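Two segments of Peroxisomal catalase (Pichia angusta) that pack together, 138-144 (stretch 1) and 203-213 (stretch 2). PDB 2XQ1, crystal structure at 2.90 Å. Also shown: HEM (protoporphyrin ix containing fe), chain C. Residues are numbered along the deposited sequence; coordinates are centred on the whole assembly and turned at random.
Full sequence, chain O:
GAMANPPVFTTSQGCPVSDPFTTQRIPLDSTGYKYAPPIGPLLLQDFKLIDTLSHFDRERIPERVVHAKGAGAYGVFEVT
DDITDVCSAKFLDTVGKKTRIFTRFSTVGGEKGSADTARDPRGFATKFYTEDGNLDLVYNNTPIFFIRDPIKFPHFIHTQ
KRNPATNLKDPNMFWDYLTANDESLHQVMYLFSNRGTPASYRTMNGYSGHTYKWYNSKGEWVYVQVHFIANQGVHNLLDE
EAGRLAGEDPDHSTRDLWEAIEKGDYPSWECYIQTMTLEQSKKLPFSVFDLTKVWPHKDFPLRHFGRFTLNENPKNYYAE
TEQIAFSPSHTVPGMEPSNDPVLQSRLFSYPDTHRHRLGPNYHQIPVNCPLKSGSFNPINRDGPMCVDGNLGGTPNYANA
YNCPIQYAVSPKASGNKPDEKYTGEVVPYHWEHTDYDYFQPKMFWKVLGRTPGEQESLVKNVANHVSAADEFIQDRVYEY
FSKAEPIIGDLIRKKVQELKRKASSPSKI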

# COMPACT_ATOMS: atom_id res chain seq x y z
N VAL O 138 17.25 14.35 -15.74
CA VAL O 138 16.53 15.04 -14.69
C VAL O 138 17.28 16.33 -14.30
O VAL O 138 18.15 16.33 -13.43
CB VAL O 138 16.26 14.10 -13.50
CG1 VAL O 138 15.15 14.65 -12.63
CG2 VAL O 138 15.88 12.73 -14.01
N TYR O 139 16.91 17.43 -14.97
CA TYR O 139 17.60 18.72 -14.83
C TYR O 139 16.80 19.80 -14.09
O TYR O 139 15.59 19.71 -13.94
CB TYR O 139 17.96 19.24 -16.21
CG TYR O 139 18.96 18.38 -16.98
CD1 TYR O 139 19.60 17.28 -16.38
CD2 TYR O 139 19.29 18.70 -18.30
CE1 TYR O 139 20.53 16.52 -17.10
CE2 TYR O 139 20.22 17.93 -19.03
CZ TYR O 139 20.84 16.86 -18.43
OH TYR O 139 21.75 16.10 -19.14
N ASN O 140 17.51 20.82 -13.61
CA ASN O 140 16.86 22.03 -13.09
C ASN O 140 17.06 23.21 -14.04
O ASN O 140 17.75 23.08 -15.05
CB ASN O 140 17.37 22.37 -11.69
CG ASN O 140 16.64 21.60 -10.60
OD1 ASN O 140 15.49 21.20 -10.76
ND2 ASN O 140 17.31 21.39 -9.47
N ASN O 141 16.47 24.35 -13.70
CA ASN O 141 16.59 25.57 -14.54
C ASN O 141 17.78 26.46 -14.17
O ASN O 141 17.89 27.59 -14.61
CB ASN O 141 15.29 26.39 -14.54
CG ASN O 141 15.06 27.16 -13.25
OD1 ASN O 141 15.58 26.79 -12.20
ND2 ASN O 141 14.26 28.22 -13.32
N THR O 142 18.65 25.92 -13.35
CA THR O 142 19.82 26.60 -12.86
C THR O 142 20.95 25.60 -12.97
O THR O 142 20.71 24.38 -12.85
CB THR O 142 19.61 27.03 -11.39
OG1 THR O 142 20.86 27.47 -10.85
CG2 THR O 142 19.09 25.86 -10.52
N PRO O 143 22.17 26.08 -13.23
CA PRO O 143 23.31 25.17 -13.41
C PRO O 143 23.90 24.72 -12.08
O PRO O 143 24.86 23.90 -12.07
CB PRO O 143 24.33 26.02 -14.17
CG PRO O 143 23.99 27.41 -13.74
CD PRO O 143 22.52 27.47 -13.56
N ILE O 144 23.34 25.23 -10.97
CA ILE O 144 23.86 24.93 -9.65
C ILE O 144 22.73 24.61 -8.67
O ILE O 144 21.57 24.54 -9.06
CB ILE O 144 24.73 26.08 -9.13
CG1 ILE O 144 24.02 27.39 -9.40
CG2 ILE O 144 26.08 26.09 -9.82
CD1 ILE O 144 24.29 28.46 -8.37
N THR O 203 10.20 29.78 -21.46
CA THR O 203 11.25 30.79 -21.41
C THR O 203 12.28 30.57 -20.28
O THR O 203 12.72 31.53 -19.61
CB THR O 203 10.65 32.21 -21.32
OG1 THR O 203 9.95 32.37 -20.08
CG2 THR O 203 9.72 32.48 -22.49
N MET O 204 12.68 29.31 -20.10
CA MET O 204 13.75 28.96 -19.17
C MET O 204 14.72 27.95 -19.77
O MET O 204 14.35 27.19 -20.66
CB MET O 204 13.17 28.43 -17.86
CG MET O 204 12.05 27.45 -18.04
SD MET O 204 11.61 26.65 -16.50
CE MET O 204 12.40 25.05 -16.69
N ASN O 205 15.95 27.96 -19.29
CA ASN O 205 16.94 26.99 -19.74
C ASN O 205 17.01 25.75 -18.85
O ASN O 205 16.53 25.75 -17.73
CB ASN O 205 18.31 27.63 -19.79
CG ASN O 205 18.44 28.69 -20.88
OD1 ASN O 205 17.71 28.71 -21.88
ND2 ASN O 205 19.41 29.59 -20.68
N GLY O 206 17.59 24.68 -19.36
CA GLY O 206 17.78 23.50 -18.55
C GLY O 206 19.25 23.23 -18.44
O GLY O 206 19.98 23.39 -19.43
N TYR O 207 19.69 22.82 -17.26
CA TYR O 207 21.10 22.47 -17.02
C TYR O 207 21.24 21.16 -16.25
O TYR O 207 20.44 20.85 -15.36
CB TYR O 207 21.80 23.58 -16.26
CG TYR O 207 21.60 24.99 -16.82
CD1 TYR O 207 20.54 25.82 -16.39
CD2 TYR O 207 22.50 25.50 -17.75
CE1 TYR O 207 20.40 27.12 -16.89
CE2 TYR O 207 22.38 26.81 -18.26
CZ TYR O 207 21.34 27.61 -17.83
OH TYR O 207 21.27 28.87 -18.38
N SER O 208 22.27 20.40 -16.58
CA SER O 208 22.48 19.13 -15.91
C SER O 208 22.79 19.40 -14.47
O SER O 208 22.53 18.56 -13.62
CB SER O 208 23.60 18.31 -16.52
OG SER O 208 24.83 19.00 -16.43
N GLY O 209 23.31 20.59 -14.19
CA GLY O 209 23.76 20.91 -12.85
C GLY O 209 25.03 20.14 -12.51
O GLY O 209 26.11 20.73 -12.40
N HIS O 210 24.87 18.81 -12.37
CA HIS O 210 25.96 17.86 -12.10
C HIS O 210 26.91 17.69 -13.27
O HIS O 210 26.56 18.00 -14.41
CB HIS O 210 25.40 16.46 -11.80
CG HIS O 210 24.41 16.42 -10.68
ND1 HIS O 210 24.73 16.77 -9.39
CD2 HIS O 210 23.10 16.06 -10.67
CE1 HIS O 210 23.66 16.64 -8.63
NE2 HIS O 210 22.66 16.21 -9.39
N THR O 211 28.08 17.14 -12.98
CA THR O 211 28.97 16.60 -14.00
C THR O 211 28.66 15.14 -14.24
O THR O 211 28.58 14.38 -13.29
CB THR O 211 30.43 16.73 -13.56
OG1 THR O 211 30.77 18.11 -13.46
CG2 THR O 211 31.35 16.08 -14.56
N TYR O 212 28.47 14.75 -15.51
CA TYR O 212 28.28 13.35 -15.92
C TYR O 212 29.55 12.89 -16.63
O TYR O 212 30.46 13.67 -16.84
CB TYR O 212 27.04 13.20 -16.82
CG TYR O 212 25.74 13.36 -16.10
CD1 TYR O 212 25.31 14.61 -15.69
CD2 TYR O 212 24.93 12.28 -15.80
CE1 TYR O 212 24.14 14.78 -15.00
CE2 TYR O 212 23.74 12.44 -15.11
CZ TYR O 212 23.36 13.70 -14.71
OH TYR O 212 22.19 13.93 -14.03
N LYS O 213 29.62 11.62 -17.00
CA LYS O 213 30.73 11.09 -17.76
C LYS O 213 30.22 10.40 -19.00
O LYS O 213 29.39 9.51 -18.92
CB LYS O 213 31.50 10.07 -16.94
CG LYS O 213 32.11 10.63 -15.67
CD LYS O 213 33.40 9.91 -15.31
CE LYS O 213 33.14 8.50 -14.80
NZ LYS O 213 34.43 7.81 -14.60
CHA HEM C . 12.23 15.15 -7.84
CHB HEM C . 15.30 13.55 -4.47
CHC HEM C . 18.41 16.99 -5.87
CHD HEM C . 15.81 17.74 -9.91
C1A HEM C . 12.73 14.46 -6.79
C2A HEM C . 11.99 13.51 -5.99
C3A HEM C . 12.85 13.07 -5.04
C4A HEM C . 14.15 13.72 -5.22
CMA HEM C . 12.53 12.03 -3.95
CAA HEM C . 10.50 13.07 -6.21
CBA HEM C . 10.44 12.15 -7.45
CGA HEM C . 9.18 11.31 -7.57
O1A HEM C . 8.45 11.19 -6.53
O2A HEM C . 8.92 10.73 -8.69
C1B HEM C . 16.43 14.35 -4.51
C2B HEM C . 17.61 14.28 -3.66
C3B HEM C . 18.46 15.22 -4.05
C4B HEM C . 17.87 15.93 -5.16
CMB HEM C . 17.80 13.27 -2.51
CAB HEM C . 19.83 15.54 -3.45
CBB HEM C . 20.52 14.61 -2.81
C1C HEM C . 18.06 17.40 -7.14
C2C HEM C . 18.87 18.13 -8.09
C3C HEM C . 18.15 18.32 -9.19
C4C HEM C . 16.86 17.74 -9.00
CMC HEM C . 20.32 18.60 -7.85
CAC HEM C . 18.64 19.01 -10.46
CBC HEM C . 19.63 18.38 -11.11
C1D HEM C . 14.56 17.16 -9.72
C2D HEM C . 13.44 17.22 -10.63
C3D HEM C . 12.33 16.41 -9.98
C4D HEM C . 12.89 15.93 -8.74
CMD HEM C . 13.34 17.94 -12.00
CAD HEM C . 10.92 16.18 -10.54
CBD HEM C . 10.91 15.15 -11.66
CGD HEM C . 9.51 15.09 -12.22
O1D HEM C . 9.18 16.05 -12.98
O2D HEM C . 8.78 14.10 -11.86
NA HEM C . 14.02 14.56 -6.31
NB HEM C . 16.65 15.36 -5.41
NC HEM C . 16.84 17.20 -7.73
ND HEM C . 14.19 16.40 -8.62
FE HEM C . 15.45 15.87 -7.02

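Around Asn140 and Tyr207 the two stretches run antiparallel, joined by a single beta bridge. Its two hydrogen bonds are unequal. Tyr207 N donates to Asn140 O over 3.0 Å at a nearly linear 165°, whereas Asn140 N reaches Tyr207 O at 3.4 Å and 137°, a weak bond. The strand of stretch 1 ends at Asn140, and CA-H...O contacts accompany the bridge and continue past it. Gly206 CA approaches Asn140 O at 3.5 Å, Asn141 CA lies 3.2 Å from Asn205 O, and further along Gly209 CA meets Pro143 O at 3.3 Å with an angle of 159° at the hydrogen. These contacts are weaker than N-H...O bonds, but they occur where the chains lie close and no further N-H...O bonds join them: the CA atoms of Pro143 and Gly209 are 4.3 Å apart.

Glycine suits position 209. Gly209 has a phi of 71°, a region that glycine enters more easily than other residues, and its CA presents a hydrogen directly to Pro143 O. Proline fits position 143 in that Pro143 N, 3.6 Å from Tyr207 CD1, has no hydrogen to leave unpaired, and the ring carbon CD offers an apolar surface to the tyrosine.

Two tyrosines, one from each stretch, supply much of the buried surface, which totals 518 Å² over both sides. Tyr139 points its CA-to-CB bond toward stretch 2 and lays its ring against the backbone there. Ser208 CA sits 3.5 Å from the centroid of the Tyr139 ring, only 14° off the ring normal, so its C-H is directed at the aromatic face. Ser208 CB also touches the ring, 3.6 Å from Tyr139 CE1, and Ser208 OG donates to His210 O at 2.8 Å, satisfying a buried hydroxyl and bracing the local turn. At the edge of the Tyr139 ring, CE1 lies 4.3 Å from Tyr212 OH.

Tyr207 answers from the other strand. Its ring packs against the loop of stretch 1, with Pro143 CD over one face at 4.1 Å from the ring centroid; C-H groups next to a proline nitrogen are slightly polarised and suit an aromatic surface. Asn141 O approaches the ring edge, 3.4 Å from Tyr207 CE1. A flat ring can therefore meet both an apolar group and a carbonyl. Its hydroxyl is held from within stretch 2, as Asn205 ND2 donates to Tyr207 OH at 3.0 Å.

Met204 extends its flexible thioether chain so that CE lies 3.8 Å from Asn141 CB, filling space beside a polar residue whose amide oxygen is hydrogen-bonded elsewhere in the structure. Thr142 turns away from stretch 2, and its OG1 accepts a weak bond from Ile144 N at 3.3 Å, steadying the loop that carries Pro143. The bound heme lies close by, with Val138 O 3.4 Å from HEM CBC.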